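Local coordinates for protein phthiocerol synthesis polyketide synthase type I PpsC (Mycobacterium tuberculosis, PDB 7AHB) that probably transfers the extender unit, through its acyltransferase domain, to the acyl carrier protein during polyketide chain elongation in phthiocerol lipid synthesis, at residues G308-P321 and Y335-D349. Residues are numbered along the deposited sequence; the frame is centred on the assembly and turned at random.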
# COMPACT_ATOMS: atom_id res chain seq x y z
N GLY A 308 -9.57 -11.44 7.97
CA GLY A 308 -10.56 -11.19 9.00
C GLY A 308 -11.18 -12.46 9.59
O GLY A 308 -11.94 -12.37 10.56
N ALA A 309 -10.88 -13.62 9.03
CA ALA A 309 -11.37 -14.86 9.63
C ALA A 309 -10.95 -14.94 11.09
O ALA A 309 -11.77 -15.24 11.97
CB ALA A 309 -10.86 -16.06 8.84
N ASP A 310 -9.68 -14.65 11.38
CA ASP A 310 -9.15 -14.80 12.73
C ASP A 310 -8.35 -13.61 13.23
O ASP A 310 -7.72 -13.71 14.28
CB ASP A 310 -8.29 -16.06 12.79
CG ASP A 310 -9.11 -17.32 12.63
OD1 ASP A 310 -10.03 -17.52 13.44
OD2 ASP A 310 -8.86 -18.09 11.69
N HIS A 311 -8.34 -12.50 12.51
CA HIS A 311 -7.71 -11.26 12.94
C HIS A 311 -8.77 -10.17 12.98
O HIS A 311 -9.59 -10.05 12.06
CB HIS A 311 -6.57 -10.86 12.01
CG HIS A 311 -5.53 -11.91 11.83
ND1 HIS A 311 -5.66 -12.93 10.91
CD2 HIS A 311 -4.36 -12.11 12.46
CE1 HIS A 311 -4.59 -13.70 10.97
NE2 HIS A 311 -3.79 -13.23 11.91
N HIS A 312 -8.76 -9.37 14.04
CA HIS A 312 -9.83 -8.42 14.27
C HIS A 312 -9.40 -6.97 14.26
O HIS A 312 -10.27 -6.10 14.17
CB HIS A 312 -10.51 -8.72 15.61
CG HIS A 312 -11.27 -10.00 15.60
ND1 HIS A 312 -10.64 -11.23 15.71
CD2 HIS A 312 -12.59 -10.26 15.46
CE1 HIS A 312 -11.55 -12.18 15.66
NE2 HIS A 312 -12.74 -11.63 15.50
N THR A 313 -8.10 -6.67 14.33
CA THR A 313 -7.62 -5.30 14.25
C THR A 313 -6.82 -5.12 12.98
O THR A 313 -5.82 -5.82 12.77
CB THR A 313 -6.78 -4.93 15.47
OG1 THR A 313 -7.61 -5.00 16.64
CG2 THR A 313 -6.23 -3.51 15.33
N PHE A 314 -7.27 -4.19 12.13
CA PHE A 314 -6.58 -3.82 10.90
C PHE A 314 -6.09 -2.39 11.03
O PHE A 314 -6.87 -1.49 11.34
CB PHE A 314 -7.52 -3.97 9.70
CG PHE A 314 -7.87 -5.40 9.39
CD1 PHE A 314 -8.75 -6.10 10.19
CD2 PHE A 314 -7.31 -6.04 8.30
CE1 PHE A 314 -9.07 -7.42 9.92
CE2 PHE A 314 -7.63 -7.36 8.03
CZ PHE A 314 -8.52 -8.04 8.85
N ILE A 315 -4.80 -2.18 10.79
CA ILE A 315 -4.16 -0.87 10.91
C ILE A 315 -3.52 -0.56 9.56
O ILE A 315 -2.56 -1.23 9.15
CB ILE A 315 -3.11 -0.83 12.02
CG1 ILE A 315 -3.74 -1.22 13.34
CG2 ILE A 315 -2.45 0.57 12.12
CD1 ILE A 315 -2.75 -1.39 14.48
N GLU A 316 -4.03 0.47 8.88
CA GLU A 316 -3.41 0.93 7.65
C GLU A 316 -2.17 1.76 7.99
O GLU A 316 -2.26 2.73 8.75
CB GLU A 316 -4.39 1.74 6.81
CG GLU A 316 -3.78 2.28 5.54
CD GLU A 316 -4.77 3.12 4.74
OE1 GLU A 316 -6.00 2.88 4.91
OE2 GLU A 316 -4.32 4.02 3.97
N ILE A 317 -1.03 1.37 7.43
CA ILE A 317 0.24 2.00 7.72
C ILE A 317 0.49 3.01 6.60
O ILE A 317 1.14 2.69 5.59
CB ILE A 317 1.37 0.97 7.80
CG1 ILE A 317 1.02 -0.12 8.81
CG2 ILE A 317 2.69 1.68 8.20
CD1 ILE A 317 0.89 0.34 10.23
N SER A 318 -0.05 4.22 6.74
CA SER A 318 0.02 5.20 5.67
C SER A 318 0.03 6.59 6.27
O SER A 318 -0.21 6.78 7.48
CB SER A 318 -1.16 5.06 4.68
OG SER A 318 -2.38 5.37 5.32
N ALA A 319 0.28 7.58 5.41
CA ALA A 319 0.20 8.99 5.81
C ALA A 319 -1.24 9.51 5.87
O ALA A 319 -1.50 10.52 6.53
CB ALA A 319 1.01 9.85 4.83
N HIS A 320 -2.18 8.83 5.20
CA HIS A 320 -3.56 9.25 5.23
C HIS A 320 -4.42 8.05 4.88
O HIS A 320 -4.13 7.37 3.88
CB HIS A 320 -3.85 10.39 4.24
CG HIS A 320 -5.29 10.83 4.23
ND1 HIS A 320 -5.84 11.61 5.22
CD2 HIS A 320 -6.29 10.56 3.35
CE1 HIS A 320 -7.12 11.81 4.95
NE2 HIS A 320 -7.42 11.18 3.82
N PRO A 321 -5.46 7.75 5.67
CA PRO A 321 -6.17 6.48 5.48
C PRO A 321 -7.05 6.50 4.24
O PRO A 321 -8.02 7.26 4.16
CB PRO A 321 -7.03 6.34 6.75
CG PRO A 321 -6.71 7.56 7.61
CD PRO A 321 -6.10 8.60 6.70
N TYR A 335 -18.36 -10.86 8.27
CA TYR A 335 -18.21 -10.95 9.72
C TYR A 335 -19.06 -9.92 10.45
O TYR A 335 -19.69 -9.05 9.84
CB TYR A 335 -16.74 -10.78 10.10
CG TYR A 335 -15.80 -11.64 9.28
CD1 TYR A 335 -15.86 -13.03 9.36
CD2 TYR A 335 -14.86 -11.06 8.42
CE1 TYR A 335 -15.01 -13.82 8.61
CE2 TYR A 335 -14.01 -11.86 7.67
CZ TYR A 335 -14.10 -13.25 7.78
OH TYR A 335 -13.26 -14.05 7.04
N ASP A 336 -19.10 -10.05 11.78
CA ASP A 336 -19.78 -9.10 12.66
C ASP A 336 -18.78 -8.00 13.01
O ASP A 336 -17.93 -8.18 13.89
CB ASP A 336 -20.29 -9.81 13.91
CG ASP A 336 -20.94 -8.86 14.90
OD1 ASP A 336 -20.86 -7.63 14.72
OD2 ASP A 336 -21.55 -9.35 15.87
N VAL A 337 -18.90 -6.85 12.34
CA VAL A 337 -17.88 -5.82 12.48
C VAL A 337 -17.85 -5.18 13.86
O VAL A 337 -16.89 -4.47 14.18
CB VAL A 337 -18.05 -4.72 11.41
CG1 VAL A 337 -17.46 -5.17 10.08
CG2 VAL A 337 -19.51 -4.34 11.23
N ASP A 338 -18.87 -5.40 14.69
CA ASP A 338 -18.80 -4.92 16.06
C ASP A 338 -17.60 -5.48 16.80
O ASP A 338 -17.17 -4.89 17.80
CB ASP A 338 -20.06 -5.29 16.83
CG ASP A 338 -21.24 -4.40 16.48
OD1 ASP A 338 -21.05 -3.45 15.69
OD2 ASP A 338 -22.35 -4.68 16.99
N ASN A 339 -17.05 -6.60 16.36
CA ASN A 339 -15.88 -7.20 16.97
C ASN A 339 -14.60 -6.82 16.25
O ASN A 339 -13.55 -7.42 16.53
CB ASN A 339 -16.03 -8.73 17.01
CG ASN A 339 -17.18 -9.17 17.88
OD1 ASN A 339 -17.51 -8.52 18.87
ND2 ASN A 339 -17.83 -10.26 17.49
N TYR A 340 -14.65 -5.85 15.35
CA TYR A 340 -13.51 -5.48 14.53
C TYR A 340 -13.19 -4.00 14.66
O TYR A 340 -14.02 -3.19 15.09
CB TYR A 340 -13.76 -5.81 13.04
CG TYR A 340 -13.77 -7.30 12.75
CD1 TYR A 340 -14.86 -8.09 13.09
CD2 TYR A 340 -12.69 -7.91 12.12
CE1 TYR A 340 -14.87 -9.43 12.82
CE2 TYR A 340 -12.70 -9.27 11.84
CZ TYR A 340 -13.79 -10.02 12.20
OH TYR A 340 -13.81 -11.37 11.94
N LEU A 341 -11.97 -3.65 14.24
CA LEU A 341 -11.44 -2.30 14.32
C LEU A 341 -10.63 -2.09 13.06
O LEU A 341 -9.73 -2.89 12.77
CB LEU A 341 -10.58 -2.13 15.57
CG LEU A 341 -10.05 -0.74 15.91
CD1 LEU A 341 -11.18 0.17 16.36
CD2 LEU A 341 -8.97 -0.86 16.98
N SER A 342 -10.95 -1.05 12.29
CA SER A 342 -10.20 -0.70 11.09
C SER A 342 -9.78 0.76 11.21
O SER A 342 -10.63 1.66 11.11
CB SER A 342 -11.02 -0.92 9.83
OG SER A 342 -10.27 -0.60 8.67
N ILE A 343 -8.48 1.00 11.39
CA ILE A 343 -7.96 2.33 11.66
C ILE A 343 -6.72 2.60 10.82
O ILE A 343 -6.12 1.70 10.23
CB ILE A 343 -7.63 2.55 13.15
CG1 ILE A 343 -6.60 1.54 13.64
CG2 ILE A 343 -8.89 2.46 14.00
CD1 ILE A 343 -5.80 2.03 14.85
N GLY A 344 -6.31 3.87 10.79
CA GLY A 344 -5.09 4.27 10.13
C GLY A 344 -4.00 4.66 11.11
O GLY A 344 -4.11 4.46 12.32
N THR A 345 -2.93 5.23 10.55
CA THR A 345 -1.77 5.68 11.31
C THR A 345 -1.70 7.19 11.39
O THR A 345 -1.86 7.76 12.47
CB THR A 345 -0.48 5.10 10.69
OG1 THR A 345 -0.56 3.67 10.67
CG2 THR A 345 0.73 5.51 11.50
N LEU A 346 -1.56 7.86 10.26
CA LEU A 346 -1.62 9.31 10.17
C LEU A 346 -2.76 9.73 9.23
O LEU A 346 -3.29 8.93 8.46
CB LEU A 346 -0.30 9.87 9.64
CG LEU A 346 1.00 9.44 10.31
CD1 LEU A 346 2.18 10.08 9.56
CD2 LEU A 346 1.02 9.82 11.75
N GLN A 347 -3.08 11.03 9.26
CA GLN A 347 -4.08 11.59 8.37
C GLN A 347 -3.76 13.05 8.08
O GLN A 347 -3.19 13.76 8.93
CB GLN A 347 -5.48 11.48 8.98
CG GLN A 347 -5.66 12.27 10.24
CD GLN A 347 -6.60 11.57 11.21
OE1 GLN A 347 -6.17 10.69 11.96
NE2 GLN A 347 -7.88 11.95 11.18
N ARG A 348 -4.12 13.48 6.88
CA ARG A 348 -3.74 14.81 6.41
C ARG A 348 -4.45 15.91 7.18
O ARG A 348 -3.94 17.03 7.26
CB ARG A 348 -4.02 14.93 4.91
CG ARG A 348 -5.49 15.11 4.56
CD ARG A 348 -5.77 14.72 3.09
NE ARG A 348 -4.84 15.37 2.17
CZ ARG A 348 -3.77 14.76 1.64
NH1 ARG A 348 -3.51 13.47 1.92
NH2 ARG A 348 -2.97 15.44 0.81
N ASP A 349 -5.63 15.62 7.73
CA ASP A 349 -6.34 16.56 8.57
C ASP A 349 -5.83 16.48 10.00
O ASP A 349 -5.40 15.42 10.48
CB ASP A 349 -7.84 16.28 8.53
CG ASP A 349 -8.17 14.80 8.75
OD1 ASP A 349 -8.03 13.97 7.80
OD2 ASP A 349 -8.53 14.45 9.90
O HOH W 1 -14.45 -13.99 12.49
O HOH W 2 -3.46 6.32 7.90
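Ile315 and Ile343 lie side by side on one face of the parallel sheet of the acyltransferase domain, their CG1 atoms 4.0 Å apart, in a beta-alpha-beta unit in which helix 324-334 links strand 313-316 to strand 341-343. The latter is the outermost strand, and 313-316 pairs on its other side with strand 49-53. Ile343 keeps CG1 between its backbone N and carbonyl carbon (chi1 59°), which swings that branch onto its neighbour. Thr313 and Leu341 extend the same face, whereas Phe314 and Ser342 turn to the other, against helix 324-334.

The pairing illustrates parallel register: Phe314 donates to Leu341 O and accepts from Ile343 N, while Leu341 N reaches back to His312 O and Glu316 N forward to Ile343 O. Past the strand, the side chain of Thr345 takes over from the backbone, OG1 donating to Glu316 O at 2.7 Å, tilted out of the carbonyl plane; Trp124 is a second partner of that hydroxyl. Leu346 N then bonds to Ser318 O, and a water joins Ser318 OG with Thr345 N and Leu346 O.

At the N-terminal end, Tyr340 carries one ring face over His312 CD2, with the two ring planes 34° apart. Its hydroxyl donates to Gly308 O at 2.5 Å and accepts a hydrogen bond from a water that also donates to Ala309 O. The same Gly308 O sits over the centre of the Tyr335 ring, whose own hydroxyl is hydrogen-bonded to Ala305 O.

The opposite end closes on the His320 ring, sandwiched between Arg348 CD over the centre of one face, a CH-pi contact, and Pro321 CD toward the rim of the other. The guanidinium stands nearly perpendicular to this ring, and Arg348 N donates almost straight to His320 ND1 at 3.0 Å, tilted 21° from the ring plane.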